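Local coordinates for calcium homeostasis modulator protein 5 (Homo sapiens, PDB 7D60) that assembles into an undecameric, cone-shaped large-pore channel of the membrane, whose gating and ion conductance are probably regulated by membrane lipids, at the 1,2-dioctanoyl-sn-glycero-3-phosphate site. Coordinates in Å, arbitrary orientation; residue numbers count along the deposited sequence, not the author numbering. Chains: chain A/B, Calcium homeostasis modulator protein 5.

The 1,2-dioctanoyl-sn-glycero-3-phosphate site. Residues chain A 15, 19-20, 22-23, 26, 65-66, 69-71, 106; chain B 14. With PA8 (1,2-dioctanoyl-sn-glycero-3-phosphate), chain C; PA8 (1,2-dioctanoyl-sn-glycero-3-phosphate), chain D.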
loop_
_atom_site.group_PDB
_atom_site.type_symbol
_atom_site.label_atom_id
_atom_site.label_comp_id
_atom_site.label_asym_id
_atom_site.label_seq_id
_atom_site.Cartn_x
_atom_site.Cartn_y
_atom_site.Cartn_z
ATOM N N LYS A 15 18.369 -30.462 -14.034
ATOM C CA LYS A 15 18.938 -30.034 -12.765
ATOM C C LYS A 15 20.459 -30.045 -12.760
ATOM O O LYS A 15 21.062 -29.445 -11.866
ATOM C CB LYS A 15 18.415 -30.915 -11.625
ATOM C CG LYS A 15 19.141 -32.237 -11.467
ATOM C CD LYS A 15 18.464 -33.112 -10.433
ATOM C CE LYS A 15 18.580 -32.512 -9.046
ATOM N NZ LYS A 15 19.868 -32.875 -8.399
ATOM N N GLY A 19 22.664 -26.390 -11.712
ATOM C CA GLY A 19 23.705 -26.456 -10.703
ATOM C C GLY A 19 25.055 -25.981 -11.198
ATOM O O GLY A 19 25.797 -25.335 -10.455
ATOM N N TYR A 20 25.392 -26.280 -12.451
ATOM C CA TYR A 20 26.640 -25.793 -13.019
ATOM C C TYR A 20 26.564 -24.336 -13.449
ATOM O O TYR A 20 27.611 -23.706 -13.621
ATOM C CB TYR A 20 27.054 -26.656 -14.210
ATOM C CG TYR A 20 27.785 -27.916 -13.823
ATOM C CD1 TYR A 20 28.765 -27.897 -12.847
ATOM C CD2 TYR A 20 27.494 -29.124 -14.437
ATOM C CE1 TYR A 20 29.436 -29.050 -12.491
ATOM C CE2 TYR A 20 28.154 -30.280 -14.088
ATOM C CZ TYR A 20 29.124 -30.237 -13.117
ATOM O OH TYR A 20 29.786 -31.389 -12.769
ATOM N N PHE A 22 24.732 -22.089 -11.555
ATOM C CA PHE A 22 24.774 -21.364 -10.294
ATOM C C PHE A 22 26.173 -21.366 -9.699
ATOM O O PHE A 22 26.501 -20.491 -8.893
ATOM C CB PHE A 22 23.779 -21.967 -9.306
ATOM C CG PHE A 22 23.437 -21.059 -8.169
ATOM C CD1 PHE A 22 23.976 -21.270 -6.911
ATOM C CD2 PHE A 22 22.582 -19.987 -8.359
ATOM C CE1 PHE A 22 23.665 -20.430 -5.858
ATOM C CE2 PHE A 22 22.266 -19.141 -7.312
ATOM C CZ PHE A 22 22.810 -19.364 -6.059
ATOM N N MET A 23 27.001 -22.339 -10.075
ATOM C CA MET A 23 28.393 -22.329 -9.648
ATOM C C MET A 23 29.190 -21.265 -10.386
ATOM O O MET A 23 30.122 -20.687 -9.819
ATOM C CB MET A 23 29.018 -23.702 -9.868
ATOM C CG MET A 23 30.179 -24.000 -8.954
ATOM S SD MET A 23 30.478 -25.765 -8.802
ATOM C CE MET A 23 31.014 -26.146 -10.459
ATOM N N LEU A 26 28.406 -17.805 -8.854
ATOM C CA LEU A 26 29.038 -17.577 -7.562
ATOM C C LEU A 26 30.531 -17.323 -7.709
ATOM O O LEU A 26 31.120 -16.597 -6.905
ATOM C CB LEU A 26 28.793 -18.765 -6.637
ATOM C CG LEU A 26 27.566 -18.658 -5.732
ATOM C CD1 LEU A 26 27.253 -20.002 -5.108
ATOM C CD2 LEU A 26 27.789 -17.608 -4.663
ATOM N N LEU A 65 37.498 -28.663 -1.119
ATOM C CA LEU A 65 36.069 -28.612 -0.844
ATOM C C LEU A 65 35.258 -29.518 -1.765
ATOM O O LEU A 65 34.135 -29.888 -1.417
ATOM C CB LEU A 65 35.581 -27.171 -0.966
ATOM C CG LEU A 65 34.238 -26.786 -0.358
ATOM C CD1 LEU A 65 34.306 -26.854 1.148
ATOM C CD2 LEU A 65 33.836 -25.401 -0.817
ATOM N N GLY A 66 35.798 -29.891 -2.924
ATOM C CA GLY A 66 35.105 -30.831 -3.782
ATOM C C GLY A 66 35.249 -32.267 -3.332
ATOM O O GLY A 66 34.432 -33.115 -3.691
ATOM N N LEU A 69 32.449 -32.748 -0.299
ATOM C CA LEU A 69 31.049 -32.803 -0.684
ATOM C C LEU A 69 30.749 -33.906 -1.685
ATOM O O LEU A 69 29.616 -34.001 -2.160
ATOM C CB LEU A 69 30.609 -31.455 -1.253
ATOM C CG LEU A 69 30.908 -30.226 -0.398
ATOM C CD1 LEU A 69 30.409 -28.971 -1.072
ATOM C CD2 LEU A 69 30.282 -30.372 0.963
ATOM N N ASN A 70 31.727 -34.735 -2.017
ATOM C CA ASN A 70 31.526 -35.843 -2.940
ATOM C C ASN A 70 31.122 -37.065 -2.132
ATOM O O ASN A 70 31.928 -37.603 -1.367
ATOM C CB ASN A 70 32.790 -36.110 -3.746
ATOM C CG ASN A 70 32.493 -36.618 -5.130
ATOM O OD1 ASN A 70 31.348 -36.880 -5.469
ATOM N ND2 ASN A 70 33.525 -36.749 -5.944
ATOM N N ASN A 71 29.875 -37.506 -2.306
ATOM C CA ASN A 71 29.354 -38.606 -1.503
ATOM C C ASN A 71 29.979 -39.938 -1.883
ATOM O O ASN A 71 30.077 -40.831 -1.038
ATOM C CB ASN A 71 27.839 -38.692 -1.645
ATOM C CG ASN A 71 27.124 -37.602 -0.888
ATOM O OD1 ASN A 71 27.458 -37.302 0.257
ATOM N ND2 ASN A 71 26.127 -37.001 -1.522
ATOM N N SER A 106 35.634 -34.670 -11.320
ATOM C CA SER A 106 34.437 -33.914 -10.977
ATOM C C SER A 106 34.738 -32.757 -10.039
ATOM O O SER A 106 34.025 -31.749 -10.057
ATOM C CB SER A 106 33.395 -34.829 -10.343
ATOM O OG SER A 106 32.450 -34.073 -9.614
ATOM N N GLN B 14 21.923 -31.196 3.983
ATOM C CA GLN B 14 23.152 -30.407 3.937
ATOM C C GLN B 14 23.206 -29.396 5.075
ATOM O O GLN B 14 23.389 -28.203 4.855
ATOM C CB GLN B 14 23.270 -29.707 2.590
ATOM C CG GLN B 14 22.860 -30.550 1.405
ATOM C CD GLN B 14 24.025 -31.300 0.798
ATOM O OE1 GLN B 14 25.179 -31.079 1.159
ATOM N NE2 GLN B 14 23.727 -32.193 -0.135
HETATM O O1 PA8 C . 27.741 -35.936 -4.970
HETATM O O2 PA8 C . 28.698 -37.637 -6.463
HETATM P P1 PA8 C . 28.182 -36.222 -6.386
HETATM O O3 PA8 C . 27.014 -36.072 -7.329
HETATM O O4 PA8 C . 29.371 -35.170 -6.830
HETATM C C1 PA8 C . 29.028 -33.867 -7.206
HETATM C C2 PA8 C . 29.270 -32.931 -6.024
HETATM C C3 PA8 C . 30.588 -32.181 -6.209
HETATM O O5 PA8 C . 30.301 -30.820 -6.380
HETATM C C4 PA8 C . 31.103 -29.942 -5.640
HETATM O O6 PA8 C . 31.933 -30.365 -4.912
HETATM C C5 PA8 C . 30.909 -28.433 -5.764
HETATM C C6 PA8 C . 31.813 -27.643 -4.820
HETATM C C7 PA8 C . 31.637 -26.134 -4.972
HETATM O O7 PA8 C . 28.223 -32.005 -5.957
HETATM C C12 PA8 C . 27.415 -32.129 -4.824
HETATM O O8 PA8 C . 26.844 -33.143 -4.613
HETATM C C13 PA8 C . 27.265 -30.952 -3.864
HETATM C C14 PA8 C . 25.860 -30.865 -3.276
HETATM C C15 PA8 C . 25.802 -29.954 -2.053
HETATM C C16 PA8 C . 26.232 -28.527 -2.374
HETATM C C17 PA8 C . 25.976 -27.571 -1.215
HETATM C C18 PA8 C . 24.559 -27.006 -1.222
HETATM C C19 PA8 C . 24.384 -25.885 -0.198
HETATM O O1 PA8 D . 26.422 -35.520 -13.078
HETATM O O2 PA8 D . 25.137 -36.914 -11.498
HETATM P P1 PA8 D . 26.004 -35.684 -11.635
HETATM O O3 PA8 D . 27.230 -35.833 -10.765
HETATM O O4 PA8 D . 25.154 -34.359 -11.156
HETATM C C1 PA8 D . 25.379 -33.866 -9.868
HETATM C C2 PA8 D . 25.040 -32.379 -9.857
HETATM C C3 PA8 D . 23.642 -32.195 -9.264
HETATM O O5 PA8 D . 23.713 -31.393 -8.118
HETATM C C4 PA8 D . 22.544 -30.667 -7.855
HETATM O O6 PA8 D . 21.511 -31.012 -8.321
HETATM C C5 PA8 D . 22.596 -29.435 -6.954
HETATM C C6 PA8 D . 22.197 -28.159 -7.691
HETATM C C7 PA8 D . 20.707 -27.849 -7.587
HETATM O O7 PA8 D . 25.998 -31.701 -9.094
HETATM C C12 PA8 D . 26.341 -30.424 -9.554
HETATM O O8 PA8 D . 26.025 -30.067 -10.639
HETATM C C13 PA8 D . 27.134 -29.491 -8.647
HETATM C C14 PA8 D . 26.389 -28.189 -8.374
HETATM C C15 PA8 D . 26.826 -27.550 -7.059
HETATM C C16 PA8 D . 26.221 -26.166 -6.865
HETATM C C17 PA8 D . 26.637 -25.540 -5.538
HETATM C C18 PA8 D . 26.118 -24.113 -5.389
HETATM C C19 PA8 D . 26.421 -23.537 -4.008
#
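A:Lys15, an experimentally supported lipid-binding residue, uses its side-chain amine NZ to donate a hydrogen bond to the ester carbonyl O6 of PA8 (chain D), at 2.5 Å. This intersubunit lipid site is lined by S1 (helix 15-38), the end of S2 (helix 47-68) and B:Gln14; its two lipids, modelled as dioctanoyl phosphatidic acid, may derive from purification. A:Lys15 CG sits in the crowded position between backbone N and carbonyl carbon (chi1 82°), and bends at chi3 and chi4 turn NZ toward the ester; if charged, it would polarise that carbonyl. Across the site, A:Asn70 OD1 lies 2.9 Å from both phosphate O2 and bridging O4 of PA8 (chain C). The O4 pair is an acceptor clash, so the amide may be flipped, its NH2 donating to both. The A:Tyr20 ring (chi1 -83°) lies with one face under the second ester carbonyl of PA8 (chain D), O8 standing 3.8 Å above its centre. Beside the first ester, A:Gly19 CA meets C6; farther along, the A:Phe22 ring edge meets C18. A:Met23, CG anti to the backbone N (chi1 -154°), sets SD 4.0 Å from C7 of PA8 (chain C). Opposite, A:Leu69 packs beside that lipid's O6 ester, with A:Gly66 CA 3.4 Å from O6. From the adjacent subunit, B:Gln14 CD comes within 3.6 Å of C15 in the second tail of PA8 (chain C). A:Leu26 CD1 touches the terminal C19 of PA8 (chain D) at 3.8 Å.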